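Local structure of substrate-binding protein (Synechococcus sp., 6WPN) at residues 133-145 against 294-306. The protein probably binds a sugar or oligosaccharide in the periplasm as the solute-capturing component of a transport system. Numbering follows the deposited sequence.
Sequences GQIAIPWYLTVRL and TANVALMTLAVPR
Selenomethionine M300 lies alongside the Y140 ring. M300 CB sits 3.3 Å from Y140 O. CG, anti to the carbonyl carbon (chi1 -57°), lies over one ring face, displaced toward the rim: M300 CG is 3.7 Å from the Y140 ring centroid and 23° off its normal, a CH-pi contact. SE approaches the same ring obliquely, 5.4 Å from the centroid, a Met-aromatic contact; CG is the M300 atom nearest Y140 OH, and two further bends leave M300 CE 4.2 Å from that hydroxyl, too far for a close contact. L302 CD2 meets W139 CE3 obliquely at 3.7 Å; L302 CD1 lies over one face of the indole, offset toward its rim, and Y140 CD1 over the opposite face.

The backbone pairing is antiparallel with a changed register. I137 and L302 exchange two hydrogen bonds, as do T142 and A298. Between these pairs, M300 takes W139 N on its O (2.7 Å) and gives its own N to Y140 O (2.9 Å), so one residue faces two: a beta bulge, with the side chains of W139 and Y140 leaving the sheet on the same side as that of M300. Beyond it, L141 CD1 packs on V297 CG2 at 3.6 Å. At the far end R144 NH1 and N296 ND2, both donors, adjoin; R144 forms a salt bridge with E198, and N296 OD1 accepts from L381 N.

N89 of strand 87-90 touches M300 and bonds T301 O. The bulged pair belongs to the branched mixed sheet of a fold consistent with a periplasmic solute-binding protein.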
ATOM      1  N   GLY A 133      21.112  -2.803  -8.439  1.00 98.33           N
ATOM      2  CA  GLY A 133      20.747  -2.857  -9.839  1.00 96.64           C
ATOM      3  C   GLY A 133      19.241  -2.885 -10.018  1.00 86.18           C
ATOM      4  O   GLY A 133      18.469  -2.553  -9.112  1.00 72.71           O
ATOM      5  N   GLN A 134      18.817  -3.286 -11.212  1.00 85.02           N
ATOM      6  CA  GLN A 134      17.392  -3.388 -11.518  1.00 79.05           C
ATOM      7  C   GLN A 134      16.905  -4.752 -11.047  1.00 68.62           C
ATOM      8  O   GLN A 134      17.054  -5.755 -11.748  1.00 69.63           O
ATOM      9  CB  GLN A 134      17.134  -3.172 -13.004  1.00 84.04           C
ATOM     10  CG  GLN A 134      15.656  -3.036 -13.339  1.00 83.28           C
ATOM     11  CD  GLN A 134      15.117  -1.649 -13.033  1.00 90.41           C
ATOM     12  OE1 GLN A 134      15.879  -0.703 -12.818  1.00 93.28           O
ATOM     13  NE2 GLN A 134      13.797  -1.525 -12.991  1.00 88.43           N
ATOM     14  N   ILE A 135      16.306  -4.786  -9.857  1.00 60.39           N
ATOM     15  CA  ILE A 135      15.915  -6.039  -9.221  1.00 64.76           C
ATOM     16  C   ILE A 135      14.452  -6.391  -9.441  1.00 67.59           C
ATOM     17  O   ILE A 135      14.031  -7.495  -9.060  1.00 62.85           O
ATOM     18  CB  ILE A 135      16.185  -5.988  -7.703  1.00 68.15           C
ATOM     19  CG1 ILE A 135      15.383  -4.833  -7.096  1.00 67.39           C
ATOM     20  CG2 ILE A 135      17.671  -5.837  -7.432  1.00 66.75           C
ATOM     21  CD1 ILE A 135      15.250  -4.882  -5.604  1.00 70.97           C
ATOM     22  N   ALA A 136      13.662  -5.503 -10.037  1.00 70.94           N
ATOM     23  CA  ALA A 136      12.243  -5.787 -10.176  1.00 66.61           C
ATOM     24  C   ALA A 136      11.668  -5.008 -11.346  1.00 65.95           C
ATOM     25  O   ALA A 136      12.188  -3.959 -11.738  1.00 58.30           O
ATOM     26  CB  ALA A 136      11.478  -5.452  -8.890  1.00 56.92           C
ATOM     27  N   ILE A 137      10.588  -5.544 -11.893  1.00 57.20           N
ATOM     28  CA  ILE A 137       9.815  -4.892 -12.943  1.00 51.45           C
ATOM     29  C   ILE A 137       8.537  -4.354 -12.312  1.00 57.55           C
ATOM     30  O   ILE A 137       7.857  -5.102 -11.593  1.00 54.69           O
ATOM     31  CB  ILE A 137       9.492  -5.867 -14.091  1.00 52.75           C
ATOM     32  CG1 ILE A 137      10.773  -6.258 -14.827  1.00 55.08           C
ATOM     33  CG2 ILE A 137       8.479  -5.260 -15.056  1.00 62.08           C
ATOM     34  CD1 ILE A 137      10.600  -7.436 -15.758  1.00 55.25           C
ATOM     35  N   PRO A 138       8.185  -3.091 -12.531  1.00 51.30           N
ATOM     36  CA  PRO A 138       6.951  -2.565 -11.939  1.00 54.39           C
ATOM     37  C   PRO A 138       5.730  -3.243 -12.535  1.00 49.33           C
ATOM     38  O   PRO A 138       5.669  -3.512 -13.736  1.00 50.37           O
ATOM     39  CB  PRO A 138       6.986  -1.070 -12.290  1.00 52.77           C
ATOM     40  CG  PRO A 138       8.393  -0.794 -12.678  1.00 56.12           C
ATOM     41  CD  PRO A 138       8.931  -2.059 -13.263  1.00 53.90           C
ATOM     42  N   TRP A 139       4.757  -3.524 -11.675  1.00 48.34           N
ATOM     43  CA  TRP A 139       3.503  -4.113 -12.116  1.00 53.24           C
ATOM     44  C   TRP A 139       2.402  -3.066 -11.997  1.00 53.54           C
ATOM     45  O   TRP A 139       2.353  -2.126 -12.792  1.00 55.42           O
ATOM     46  CB  TRP A 139       3.184  -5.370 -11.305  1.00 43.63           C
ATOM     47  CG  TRP A 139       2.052  -6.175 -11.855  1.00 44.20           C
ATOM     48  CD1 TRP A 139       1.323  -5.911 -12.978  1.00 48.82           C
ATOM     49  CD2 TRP A 139       1.497  -7.365 -11.288  1.00 44.62           C
ATOM     50  NE1 TRP A 139       0.352  -6.868 -13.149  1.00 56.87           N
ATOM     51  CE2 TRP A 139       0.440  -7.774 -12.125  1.00 49.32           C
ATOM     52  CE3 TRP A 139       1.797  -8.130 -10.155  1.00 61.93           C
ATOM     53  CZ2 TRP A 139      -0.320  -8.912 -11.864  1.00 46.93           C
ATOM     54  CZ3 TRP A 139       1.041  -9.265  -9.899  1.00 45.71           C
ATOM     55  CH2 TRP A 139      -0.005  -9.643 -10.749  1.00 46.95           C
ATOM     56  N   TYR A 140       1.511  -3.213 -11.028  1.00 49.01           N
ATOM     57  CA  TYR A 140       0.445  -2.248 -10.818  1.00 49.37           C
ATOM     58  C   TYR A 140       0.697  -1.443  -9.548  1.00 52.70           C
ATOM     59  O   TYR A 140       1.630  -1.703  -8.783  1.00 47.50           O
ATOM     60  CB  TYR A 140      -0.916  -2.942 -10.737  1.00 49.95           C
ATOM     61  CG  TYR A 140      -1.100  -3.809  -9.515  1.00 51.70           C
ATOM     62  CD1 TYR A 140      -0.644  -5.117  -9.493  1.00 46.97           C
ATOM     63  CD2 TYR A 140      -1.750  -3.322  -8.388  1.00 54.54           C
ATOM     64  CE1 TYR A 140      -0.824  -5.914  -8.381  1.00 49.43           C
ATOM     65  CE2 TYR A 140      -1.929  -4.114  -7.267  1.00 47.39           C
ATOM     66  CZ  TYR A 140      -1.467  -5.405  -7.273  1.00 44.67           C
ATOM     67  OH  TYR A 140      -1.650  -6.193  -6.163  1.00 54.97           O
ATOM     68  N   LEU A 141      -0.154  -0.444  -9.335  1.00 60.45           N
ATOM     69  CA  LEU A 141      -0.034   0.415  -8.169  1.00 63.82           C
ATOM     70  C   LEU A 141      -1.409   0.942  -7.781  1.00 54.91           C
ATOM     71  O   LEU A 141      -2.330   1.009  -8.599  1.00 51.85           O
ATOM     72  CB  LEU A 141       0.975   1.543  -8.419  1.00 66.88           C
ATOM     73  CG  LEU A 141       0.646   2.517  -9.541  1.00 72.51           C
ATOM     74  CD1 LEU A 141      -0.353   3.548  -9.096  1.00 81.73           C
ATOM     75  CD2 LEU A 141       1.940   3.187  -9.995  1.00 75.41           C
ATOM     76  N   THR A 142      -1.538   1.297  -6.504  1.00 38.46           N
ATOM     77  CA  THR A 142      -2.785   1.784  -5.936  1.00 44.47           C
ATOM     78  C   THR A 142      -2.544   3.106  -5.233  1.00 49.23           C
ATOM     79  O   THR A 142      -1.575   3.243  -4.478  1.00 43.38           O
ATOM     80  CB  THR A 142      -3.378   0.799  -4.915  1.00 56.69           C
ATOM     81  OG1 THR A 142      -2.523   0.737  -3.770  1.00 62.58           O
ATOM     82  CG2 THR A 142      -3.473  -0.593  -5.484  1.00 59.53           C
ATOM     83  N   VAL A 143      -3.391   4.084  -5.523  1.00 48.03           N
ATOM     84  CA  VAL A 143      -3.465   5.323  -4.759  1.00 47.28           C
ATOM     85  C   VAL A 143      -4.750   5.251  -3.947  1.00 43.90           C
ATOM     86  O   VAL A 143      -5.851   5.293  -4.511  1.00 50.14           O
ATOM     87  CB  VAL A 143      -3.442   6.558  -5.666  1.00 43.05           C
ATOM     88  CG1 VAL A 143      -3.539   7.821  -4.834  1.00 47.23           C
ATOM     89  CG2 VAL A 143      -2.179   6.560  -6.518  1.00 43.15           C
ATOM     90  N   ARG A 144      -4.627   5.144  -2.629  1.00 39.45           N
ATOM     91  CA  ARG A 144      -5.801   5.055  -1.769  1.00 47.14           C
ATOM     92  C   ARG A 144      -6.420   6.429  -1.546  1.00 45.27           C
ATOM     93  O   ARG A 144      -5.716   7.427  -1.362  1.00 47.09           O
ATOM     94  CB  ARG A 144      -5.458   4.398  -0.434  1.00 51.01           C
ATOM     95  CG  ARG A 144      -4.549   5.195   0.458  1.00 58.99           C
ATOM     96  CD  ARG A 144      -4.356   4.488   1.785  1.00 64.17           C
ATOM     97  NE  ARG A 144      -3.379   5.193   2.601  1.00 77.28           N
ATOM     98  CZ  ARG A 144      -2.084   4.898   2.633  1.00 84.68           C
ATOM     99  NH1 ARG A 144      -1.611   3.894   1.904  1.00 87.00           N
ATOM    100  NH2 ARG A 144      -1.261   5.600   3.404  1.00 89.50           N
ATOM    101  N   LEU A 145      -7.744   6.483  -1.602  1.00 42.23           N
ATOM    102  CA  LEU A 145      -8.488   7.715  -1.409  1.00 42.17           C
ATOM    103  C   LEU A 145      -9.105   7.753  -0.013  1.00 42.54           C
ATOM    104  O   LEU A 145      -8.939   6.843   0.802  1.00 44.71           O
ATOM    105  CB  LEU A 145      -9.566   7.847  -2.483  1.00 43.22           C
ATOM    106  CG  LEU A 145      -9.110   7.628  -3.927  1.00 45.56           C
ATOM    107  CD1 LEU A 145     -10.316   7.516  -4.837  1.00 37.38           C
ATOM    108  CD2 LEU A 145      -8.183   8.742  -4.383  1.00 38.34           C
ATOM    109  N   THR A 294       2.010  15.579  -0.448  1.00 48.95           N
ATOM    110  CA  THR A 294       2.291  14.300  -1.089  1.00 40.70           C
ATOM    111  C   THR A 294       1.389  13.195  -0.552  1.00 53.62           C
ATOM    112  O   THR A 294       1.256  13.011   0.661  1.00 69.00           O
ATOM    113  CB  THR A 294       3.755  13.922  -0.881  1.00 47.51           C
ATOM    114  OG1 THR A 294       4.590  14.984  -1.356  1.00 65.04           O
ATOM    115  CG2 THR A 294       4.083  12.651  -1.642  1.00 45.82           C
ATOM    116  N   ALA A 295       0.818  12.422  -1.467  1.00 48.26           N
ATOM    117  CA  ALA A 295       0.051  11.231  -1.144  1.00 42.00           C
ATOM    118  C   ALA A 295       0.900   9.989  -1.358  1.00 51.32           C
ATOM    119  O   ALA A 295       1.948  10.023  -2.004  1.00 53.19           O
ATOM    120  CB  ALA A 295      -1.215  11.142  -1.998  1.00 35.37           C
ATOM    121  N   ASN A 296       0.449   8.890  -0.771  1.00 50.13           N
ATOM    122  CA  ASN A 296       1.169   7.632  -0.843  1.00 52.26           C
ATOM    123  C   ASN A 296       0.670   6.784  -2.000  1.00 42.43           C
ATOM    124  O   ASN A 296      -0.523   6.781  -2.318  1.00 42.13           O
ATOM    125  CB  ASN A 296       1.012   6.846   0.457  1.00 60.09           C
ATOM    126  CG  ASN A 296       1.947   5.671   0.530  1.00 58.06           C
ATOM    127  OD1 ASN A 296       3.167   5.829   0.553  1.00 64.99           O
ATOM    128  ND2 ASN A 296       1.378   4.473   0.544  1.00 53.99           N
ATOM    129  N   VAL A 297       1.592   6.059  -2.628  1.00 41.47           N
ATOM    130  CA  VAL A 297       1.251   5.122  -3.689  1.00 51.04           C
ATOM    131  C   VAL A 297       1.901   3.785  -3.356  1.00 45.50           C
ATOM    132  O   VAL A 297       3.104   3.718  -3.077  1.00 55.29           O
ATOM    133  CB  VAL A 297       1.691   5.633  -5.078  1.00 52.43           C
ATOM    134  CG1 VAL A 297       3.160   6.019  -5.088  1.00 48.93           C
ATOM    135  CG2 VAL A 297       1.397   4.589  -6.147  1.00 58.42           C
ATOM    136  N   ALA A 298       1.097   2.730  -3.367  1.00 37.02           N
ATOM    137  CA  ALA A 298       1.554   1.373  -3.093  1.00 44.05           C
ATOM    138  C   ALA A 298       2.038   0.737  -4.388  1.00 46.79           C
ATOM    139  O   ALA A 298       1.239   0.477  -5.293  1.00 50.48           O
ATOM    140  CB  ALA A 298       0.435   0.547  -2.462  1.00 39.48           C
ATOM    141  N   LEU A 299       3.336   0.475  -4.475  1.00 46.45           N
ATOM    142  CA  LEU A 299       3.923  -0.087  -5.683  1.00 55.79           C
ATOM    143  C   LEU A 299       4.015  -1.605  -5.578  1.00 58.77           C
ATOM    144  O   LEU A 299       4.519  -2.138  -4.585  1.00 59.71           O
ATOM    145  CB  LEU A 299       5.305   0.518  -5.932  1.00 64.88           C
ATOM    146  CG  LEU A 299       6.168  -0.136  -7.013  1.00 75.07           C
ATOM    147  CD1 LEU A 299       5.414  -0.285  -8.323  1.00 74.40           C
ATOM    148  CD2 LEU A 299       7.449   0.663  -7.219  1.00 76.58           C
HETATM  149  N   MSE A 300       3.527  -2.294  -6.605  1.00 58.07           N
HETATM  150  CA  MSE A 300       3.669  -3.741  -6.712  1.00 60.23           C
HETATM  151  C   MSE A 300       4.606  -4.091  -7.862  1.00 56.99           C
HETATM  152  O   MSE A 300       4.443  -3.588  -8.971  1.00 67.12           O
HETATM  153  CB  MSE A 300       2.307  -4.401  -6.921  1.00 72.73           C
HETATM  154  CG  MSE A 300       1.311  -4.082  -5.830  1.00102.08           C
HETATM  155 SE   MSE A 300       1.984  -4.566  -4.070  1.00131.56          SE
HETATM  156  CE  MSE A 300       2.120  -6.496  -4.307  1.00131.24           C
ATOM    157  N   THR A 301       5.590  -4.949  -7.597  1.00 40.16           N
ATOM    158  CA  THR A 301       6.603  -5.291  -8.585  1.00 48.15           C
ATOM    159  C   THR A 301       6.713  -6.802  -8.728  1.00 49.96           C
ATOM    160  O   THR A 301       6.139  -7.574  -7.955  1.00 54.52           O
ATOM    161  CB  THR A 301       7.978  -4.718  -8.218  1.00 47.89           C
ATOM    162  OG1 THR A 301       8.413  -5.278  -6.973  1.00 55.74           O
ATOM    163  CG2 THR A 301       7.909  -3.205  -8.089  1.00 45.55           C
ATOM    164  N   LEU A 302       7.457  -7.216  -9.748  1.00 53.74           N
ATOM    165  CA  LEU A 302       7.743  -8.619 -10.007  1.00 54.13           C
ATOM    166  C   LEU A 302       9.251  -8.789 -10.083  1.00 53.06           C
ATOM    167  O   LEU A 302       9.919  -8.039 -10.799  1.00 60.78           O
ATOM    168  CB  LEU A 302       7.078  -9.087 -11.304  1.00 50.23           C
ATOM    169  CG  LEU A 302       5.550  -9.077 -11.272  1.00 42.57           C
ATOM    170  CD1 LEU A 302       4.991  -9.593 -12.585  1.00 47.47           C
ATOM    171  CD2 LEU A 302       5.018  -9.882 -10.089  1.00 43.53           C
ATOM    172  N   ALA A 303       9.789  -9.758  -9.339  1.00 48.61           N
ATOM    173  CA  ALA A 303      11.228  -9.972  -9.266  1.00 43.43           C
ATOM    174  C   ALA A 303      11.564 -11.417  -9.613  1.00 53.78           C
ATOM    175  O   ALA A 303      10.719 -12.314  -9.525  1.00 59.65           O
ATOM    176  CB  ALA A 303      11.777  -9.621  -7.878  1.00 43.35           C
ATOM    177  N   VAL A 304      12.818 -11.632 -10.005  1.00 49.06           N
ATOM    178  CA  VAL A 304      13.315 -12.952 -10.384  1.00 54.38           C
ATOM    179  C   VAL A 304      14.410 -13.386  -9.412  1.00 56.21           C
ATOM    180  O   VAL A 304      15.520 -12.832  -9.438  1.00 57.40           O
ATOM    181  CB  VAL A 304      13.835 -12.953 -11.832  1.00 54.69           C
ATOM    182  CG1 VAL A 304      14.314 -14.349 -12.228  1.00 61.90           C
ATOM    183  CG2 VAL A 304      12.764 -12.454 -12.783  1.00 46.36           C
ATOM    184  N   PRO A 305      14.153 -14.377  -8.558  1.00 56.70           N
ATOM    185  CA  PRO A 305      15.184 -14.833  -7.615  1.00 49.81           C
ATOM    186  C   PRO A 305      16.438 -15.308  -8.332  1.00 57.74           C
ATOM    187  O   PRO A 305      16.375 -15.875  -9.424  1.00 64.30           O
ATOM    188  CB  PRO A 305      14.492 -15.982  -6.874  1.00 48.91           C
ATOM    189  CG  PRO A 305      13.031 -15.640  -6.965  1.00 51.71           C
ATOM    190  CD  PRO A 305      12.860 -15.046  -8.331  1.00 54.35           C
ATOM    191  N   ARG A 306      17.593 -15.052  -7.710  1.00 67.70           N
ATOM    192  CA  ARG A 306      18.856 -15.448  -8.327  1.00 76.10           C
ATOM    193  C   ARG A 306      18.976 -16.961  -8.447  1.00 79.55           C
ATOM    194  O   ARG A 306      19.655 -17.456  -9.353  1.00 84.77           O
ATOM    195  CB  ARG A 306      20.040 -14.883  -7.541  1.00 79.54           C
ATOM    196  CG  ARG A 306      20.543 -13.538  -8.051  1.00 83.73           C
ATOM    197  CD  ARG A 306      21.971 -13.268  -7.596  1.00 84.16           C
ATOM    198  NE  ARG A 306      22.870 -14.345  -8.001  1.00 92.05           N
ATOM    199  CZ  ARG A 306      24.179 -14.361  -7.770  1.00 93.60           C
ATOM    200  NH1 ARG A 306      24.761 -13.353  -7.136  1.00 96.78           N
ATOM    201  NH2 ARG A 306      24.909 -15.390  -8.179  1.00 90.99           N
TER